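PDB 3HR6: putative surface-anchored fimbrial subunit from Corynebacterium diphtheriae, which serves as the major shaft pilin of a surface fimbria, built of tandem Ig-like modules that carry stabilizing isopeptide and disulfide bonds. Local coordinates for residues K174-A179 with E185-A190; V207-K212 with Q242-H247. All coordinates share one frame; numbering follows the deposited sequence.

Interaction 1 of 2, residues K174-A179 with E185-A190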
loop_
_atom_site.group_PDB
_atom_site.type_symbol
_atom_site.label_atom_id
_atom_site.label_comp_id
_atom_site.label_asym_id
_atom_site.label_seq_id
_atom_site.Cartn_x
_atom_site.Cartn_y
_atom_site.Cartn_z
ATOM N N LYS A 174 -1.339 -8.496 9.351
ATOM C CA LYS A 174 -1.415 -9.717 10.108
ATOM C C LYS A 174 -0.152 -10.521 9.928
ATOM O O LYS A 174 0.338 -10.624 8.802
ATOM C CB LYS A 174 -2.626 -10.527 9.660
ATOM C CG LYS A 174 -3.855 -9.853 10.175
ATOM C CD LYS A 174 -5.148 -10.546 10.033
ATOM C CE LYS A 174 -6.260 -9.739 10.772
ATOM N NZ LYS A 174 -6.238 -9.636 12.302
ATOM N N ILE A 175 0.368 -11.066 11.034
ATOM C CA ILE A 175 1.490 -11.984 10.949
ATOM C C ILE A 175 0.938 -13.364 10.639
ATOM O O ILE A 175 0.207 -13.916 11.456
ATOM C CB ILE A 175 2.322 -12.044 12.255
ATOM C CG1 ILE A 175 2.722 -10.643 12.697
ATOM C CG2 ILE A 175 3.519 -12.974 12.062
ATOM C CD1 ILE A 175 3.530 -9.870 11.669
ATOM N N PRO A 176 1.308 -13.941 9.475
ATOM C CA PRO A 176 0.804 -15.293 9.195
ATOM C C PRO A 176 1.441 -16.352 10.071
ATOM O O PRO A 176 2.573 -16.181 10.544
ATOM C CB PRO A 176 1.226 -15.504 7.743
ATOM C CG PRO A 176 2.530 -14.791 7.664
ATOM C CD PRO A 176 2.267 -13.521 8.443
ATOM N N GLU A 177 0.732 -17.463 10.285
ATOM C CA GLU A 177 1.366 -18.652 10.827
ATOM C C GLU A 177 2.197 -19.298 9.707
ATOM O O GLU A 177 1.689 -19.515 8.581
ATOM C CB GLU A 177 0.381 -19.657 11.424
ATOM C CG GLU A 177 1.049 -20.878 11.997
ATOM C CD GLU A 177 0.092 -21.850 12.657
ATOM O OE1 GLU A 177 -1.109 -21.549 12.696
ATOM O OE2 GLU A 177 0.584 -22.887 13.140
ATOM N N ILE A 178 3.462 -19.557 10.015
ATOM C CA ILE A 178 4.378 -20.177 9.051
ATOM C C ILE A 178 4.755 -21.608 9.481
ATOM O O ILE A 178 4.552 -22.018 10.625
ATOM C CB ILE A 178 5.622 -19.315 8.790
ATOM C CG1 ILE A 178 6.523 -19.262 10.030
ATOM C CG2 ILE A 178 5.206 -17.892 8.256
ATOM C CD1 ILE A 178 7.822 -18.447 9.813
ATOM N N ALA A 179 5.297 -22.351 8.528
ATOM C CA ALA A 179 5.701 -23.729 8.719
ATOM C C ALA A 179 6.503 -23.883 10.017
ATOM O O ALA A 179 7.412 -23.092 10.293
ATOM C CB ALA A 179 6.530 -24.172 7.530
ATOM N N GLU A 185 12.043 -14.758 6.597
ATOM C CA GLU A 185 13.265 -14.277 5.946
ATOM C C GLU A 185 13.482 -12.812 6.274
ATOM O O GLU A 185 14.621 -12.331 6.274
ATOM C CB GLU A 185 13.164 -14.329 4.428
ATOM C CG GLU A 185 13.062 -15.661 3.761
ATOM C CD GLU A 185 12.843 -15.434 2.279
ATOM O OE1 GLU A 185 13.575 -14.620 1.669
ATOM O OE2 GLU A 185 11.920 -16.021 1.711
ATOM N N GLY A 186 12.384 -12.120 6.545
ATOM C CA GLY A 186 12.407 -10.691 6.804
ATOM C C GLY A 186 10.977 -10.248 6.827
ATOM O O GLY A 186 10.087 -11.057 6.616
ATOM N N PHE A 187 10.737 -8.967 7.077
ATOM C CA PHE A 187 9.371 -8.491 7.165
ATOM C C PHE A 187 9.401 -6.991 6.975
ATOM O O PHE A 187 9.895 -6.262 7.834
ATOM C CB PHE A 187 8.717 -8.891 8.494
ATOM C CG PHE A 187 7.223 -9.096 8.396
ATOM C CD1 PHE A 187 6.706 -10.293 7.962
ATOM C CD2 PHE A 187 6.349 -8.096 8.716
ATOM C CE1 PHE A 187 5.361 -10.503 7.891
ATOM C CE2 PHE A 187 4.967 -8.305 8.594
ATOM C CZ PHE A 187 4.496 -9.489 8.189
ATOM N N THR A 188 8.991 -6.567 5.794
ATOM C CA THR A 188 9.041 -5.165 5.447
ATOM C C THR A 188 7.634 -4.645 5.156
ATOM O O THR A 188 6.868 -5.301 4.470
ATOM C CB THR A 188 9.935 -4.958 4.217
ATOM O OG1 THR A 188 11.281 -5.318 4.541
ATOM C CG2 THR A 188 9.922 -3.488 3.752
ATOM N N VAL A 189 7.274 -3.494 5.702
ATOM C CA VAL A 189 6.033 -2.808 5.341
ATOM C C VAL A 189 6.482 -1.504 4.697
ATOM O O VAL A 189 7.192 -0.735 5.321
ATOM C CB VAL A 189 5.094 -2.558 6.522
ATOM C CG1 VAL A 189 3.818 -1.719 6.052
ATOM C CG2 VAL A 189 4.687 -3.892 7.178
ATOM N N ALA A 190 6.107 -1.293 3.416
ATOM C CA ALA A 190 6.505 -0.096 2.691
ATOM C C ALA A 190 5.307 0.610 2.152
ATOM O O ALA A 190 4.297 -0.005 1.813
ATOM C CB ALA A 190 7.434 -0.423 1.507
#

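Interaction 2 of 2, residues V207-K212 with Q242-H247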
loop_
_atom_site.group_PDB
_atom_site.type_symbol
_atom_site.label_atom_id
_atom_site.label_comp_id
_atom_site.label_asym_id
_atom_site.label_seq_id
_atom_site.Cartn_x
_atom_site.Cartn_y
_atom_site.Cartn_z
ATOM N N VAL A 207 5.373 1.972 15.467
ATOM C CA VAL A 207 5.325 0.588 15.085
ATOM C C VAL A 207 5.031 -0.202 16.347
ATOM O O VAL A 207 5.750 -0.094 17.386
ATOM C CB VAL A 207 6.632 0.094 14.450
ATOM C CG1 VAL A 207 6.499 -1.360 13.999
ATOM C CG2 VAL A 207 7.100 0.968 13.291
ATOM N N THR A 208 3.975 -1.010 16.256
ATOM C CA THR A 208 3.611 -1.903 17.341
ATOM C C THR A 208 3.370 -3.320 16.803
ATOM O O THR A 208 2.950 -3.499 15.665
ATOM C CB THR A 208 2.341 -1.434 18.058
ATOM O OG1 THR A 208 1.219 -1.529 17.182
ATOM C CG2 THR A 208 2.466 0.032 18.503
ATOM N N LEU A 209 3.675 -4.311 17.614
ATOM C CA LEU A 209 3.386 -5.716 17.323
ATOM C C LEU A 209 2.541 -6.260 18.463
ATOM O O LEU A 209 2.978 -6.274 19.589
ATOM C CB LEU A 209 4.678 -6.515 17.214
ATOM C CG LEU A 209 4.591 -8.007 16.869
ATOM C CD1 LEU A 209 3.833 -8.210 15.543
ATOM C CD2 LEU A 209 5.949 -8.645 16.829
ATOM N N GLY A 210 1.316 -6.690 18.173
ATOM C CA GLY A 210 0.468 -7.235 19.244
ATOM C C GLY A 210 0.143 -6.149 20.261
ATOM O O GLY A 210 -0.036 -6.447 21.457
ATOM N N GLY A 211 0.060 -4.916 19.768
ATOM C CA GLY A 211 -0.157 -3.729 20.559
ATOM C C GLY A 211 1.016 -3.352 21.461
ATOM O O GLY A 211 0.886 -2.440 22.255
ATOM N N LYS A 212 2.160 -4.006 21.301
ATOM C CA LYS A 212 3.357 -3.677 22.071
ATOM C C LYS A 212 4.398 -2.947 21.212
ATOM O O LYS A 212 4.589 -3.252 20.047
ATOM C CB LYS A 212 3.999 -4.930 22.641
ATOM C CG LYS A 212 3.211 -5.647 23.757
ATOM C CD LYS A 212 3.922 -6.929 24.115
ATOM C CE LYS A 212 3.132 -7.852 25.038
ATOM N NZ LYS A 212 3.939 -9.086 25.296
ATOM N N GLN A 242 13.451 -12.904 14.332
ATOM C CA GLN A 242 13.688 -14.305 14.736
ATOM C C GLN A 242 12.528 -14.885 15.542
ATOM O O GLN A 242 12.246 -16.075 15.443
ATOM C CB GLN A 242 14.982 -14.448 15.562
ATOM C CG GLN A 242 16.206 -14.926 14.777
ATOM C CD GLN A 242 16.193 -16.417 14.484
ATOM O OE1 GLN A 242 16.115 -16.820 13.329
ATOM N NE2 GLN A 242 16.274 -17.241 15.530
ATOM N N SER A 243 11.874 -14.049 16.349
ATOM C CA SER A 243 10.745 -14.507 17.158
ATOM C C SER A 243 9.381 -14.173 16.574
ATOM O O SER A 243 8.368 -14.405 17.215
ATOM C CB SER A 243 10.845 -13.994 18.590
ATOM O OG SER A 243 10.712 -12.593 18.655
ATOM N N LEU A 244 9.351 -13.633 15.359
ATOM C CA LEU A 244 8.091 -13.205 14.751
ATOM C C LEU A 244 7.159 -14.378 14.484
ATOM O O LEU A 244 5.935 -14.224 14.513
ATOM C CB LEU A 244 8.364 -12.395 13.474
ATOM C CG LEU A 244 7.202 -11.610 12.892
ATOM C CD1 LEU A 244 6.809 -10.496 13.837
ATOM C CD2 LEU A 244 7.584 -11.106 11.489
ATOM N N ASP A 245 7.725 -15.553 14.240
ATOM C CA ASP A 245 6.937 -16.772 14.147
ATOM C C ASP A 245 6.178 -17.134 15.423
ATOM O O ASP A 245 5.347 -18.046 15.398
ATOM C CB ASP A 245 7.792 -17.964 13.712
ATOM C CG ASP A 245 8.961 -18.208 14.631
ATOM O OD1 ASP A 245 9.673 -17.241 14.928
ATOM O OD2 ASP A 245 9.172 -19.359 15.037
ATOM N N GLN A 246 6.478 -16.475 16.545
ATOM C CA GLN A 246 5.717 -16.682 17.768
ATOM C C GLN A 246 4.562 -15.690 17.938
ATOM O O GLN A 246 3.859 -15.736 18.944
ATOM C CB GLN A 246 6.655 -16.640 18.973
ATOM C CG GLN A 246 7.743 -17.703 18.842
ATOM C CD GLN A 246 8.827 -17.654 19.913
ATOM O OE1 GLN A 246 9.204 -16.589 20.412
ATOM N NE2 GLN A 246 9.353 -18.832 20.260
ATOM N N HIS A 247 4.369 -14.810 16.961
ATOM C CA HIS A 247 3.335 -13.785 17.035
ATOM C C HIS A 247 2.314 -14.038 15.957
ATOM O O HIS A 247 1.693 -13.134 15.487
ATOM C CB HIS A 247 3.934 -12.372 16.895
ATOM C CG HIS A 247 4.827 -12.007 18.043
ATOM N ND1 HIS A 247 4.434 -11.185 19.083
ATOM C CD2 HIS A 247 6.093 -12.382 18.322
ATOM C CE1 HIS A 247 5.426 -11.078 19.953
ATOM N NE2 HIS A 247 6.440 -11.805 19.523
#

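Interaction 1 of 2, residues K174-A179 with E185-A190
Ile175 and Phe187 meet inside the beta-sandwich of the Cna-B-like, Ig-like module, at the end that faces the N-terminal domain. Ile175 lies just past strand 166-174, which belongs to the five-stranded antiparallel sheet. Phe187 belongs to the segment that runs into the sheet packed against it. Their CA atoms are 9.4 Å apart, so side chains make most of the contact, and no hydrogen bond crosses between the segments. The contact is small and mainly apolar. Phe187 sends its ring across, and its far end does the touching. The first bond of Ile175 does not point at the other segment, but its longer branch bends inward. CG1 sits beside the backbone N (chi1 -52°), and the next torsion (chi2 -58°) folds CD1 round to the ring. This methyl reaches CZ of Phe187 at 3.6 Å. It approaches obliquely, neither squarely over the face nor at the edge. Lys174 O lies near the plane of the same ring, at its edge. The CB of Lys174 points away from the other segment, and its NZ forms a salt bridge with Glu251. The backbone of Ile175 is tied to Asp249 and Gln250, while that of Phe187 pairs with Leu236. Phe184 closes round the pair: it meets Phe187 edge-to-face and also touches Ile175. Pro176 touches Val112 of the N-terminal domain and also borders Phe187. It lies where the two domains meet, near the salt bridge of Glu185 with Arg113. Pro176 comes less close to Phe187 than Ile175 does, with Pro176 CD standing 4.4 Å from Phe187 CE1.

Interaction 2 of 2, residues V207-K212 with Q242-H247
Leu209 points its side chain from the last residue of strand 206-209 toward Leu244 and His247. CB only sets the direction, with CG anti to the backbone N (chi1 -178°), which extends the chain across to the other segment. CG is the first atom to make a contact. It lies 3.9 Å from ND1 of His247. The two methyls then part. CD1 turns to the leucine, 4.1 Å from CD1 of Leu244, and also heads for Ile175. CD2 does more, for it touches both partners. It meets Leu244 CD1 at 3.6 Å. Roughly at right angles to that direction, it sits over the centre of the His247 imidazole, 3.8 Å from the centroid and 13° off the ring normal. This is a CH-pi contact over the ring face. The imidazole is further placed at its rim. ND1 of His247 is hydrogen-bonded to Gln250 OE1, and Ser243 O lies in the ring plane at its edge. Leu244 and His247 are three residues apart, around the short 3-10 segment that follows helix 238-242, and both reach Leu209. His247 N bonds to Leu244 O at 3.0 Å, and Gln246 N bonds to Ser243 O. Across the contact, Leu209 is fixed by its own turn. Leu209 N bonds to Lys212 O at 2.8 Å, and Lys212 N returns a bond to Leu209 O. Gly210 and Gly211 take the two positive-phi positions between them. This is a two-residue beta-hairpin with a type I' turn, joining strands 206-209 and 212-213 at the margin of the five-stranded sheet of an Ig-like sandwich.

In the fold
Both contacts belong to the same Ig-like module, and their centres lie 10 Å apart. Ile175 joins them: its CG1 is 3.9 Å from Leu209 CD1, and its CB is 3.5 Å from His247 O. Leu244 makes a second join, with CD2 3.7 Å from Phe187 CG. Interaction 1 spans the two sheets and reaches toward the N-terminal domain. It is partly buried, with exposed Lys174 at its border, and its side-chain contacts are apolar. Interaction 2 joins the edge hairpin of one sheet to the loop before strand 251-259. Its two leucines are buried. His247 is partly exposed and adds an imidazole with a polar partner, Gln250, which also bonds the backbone of Ile175.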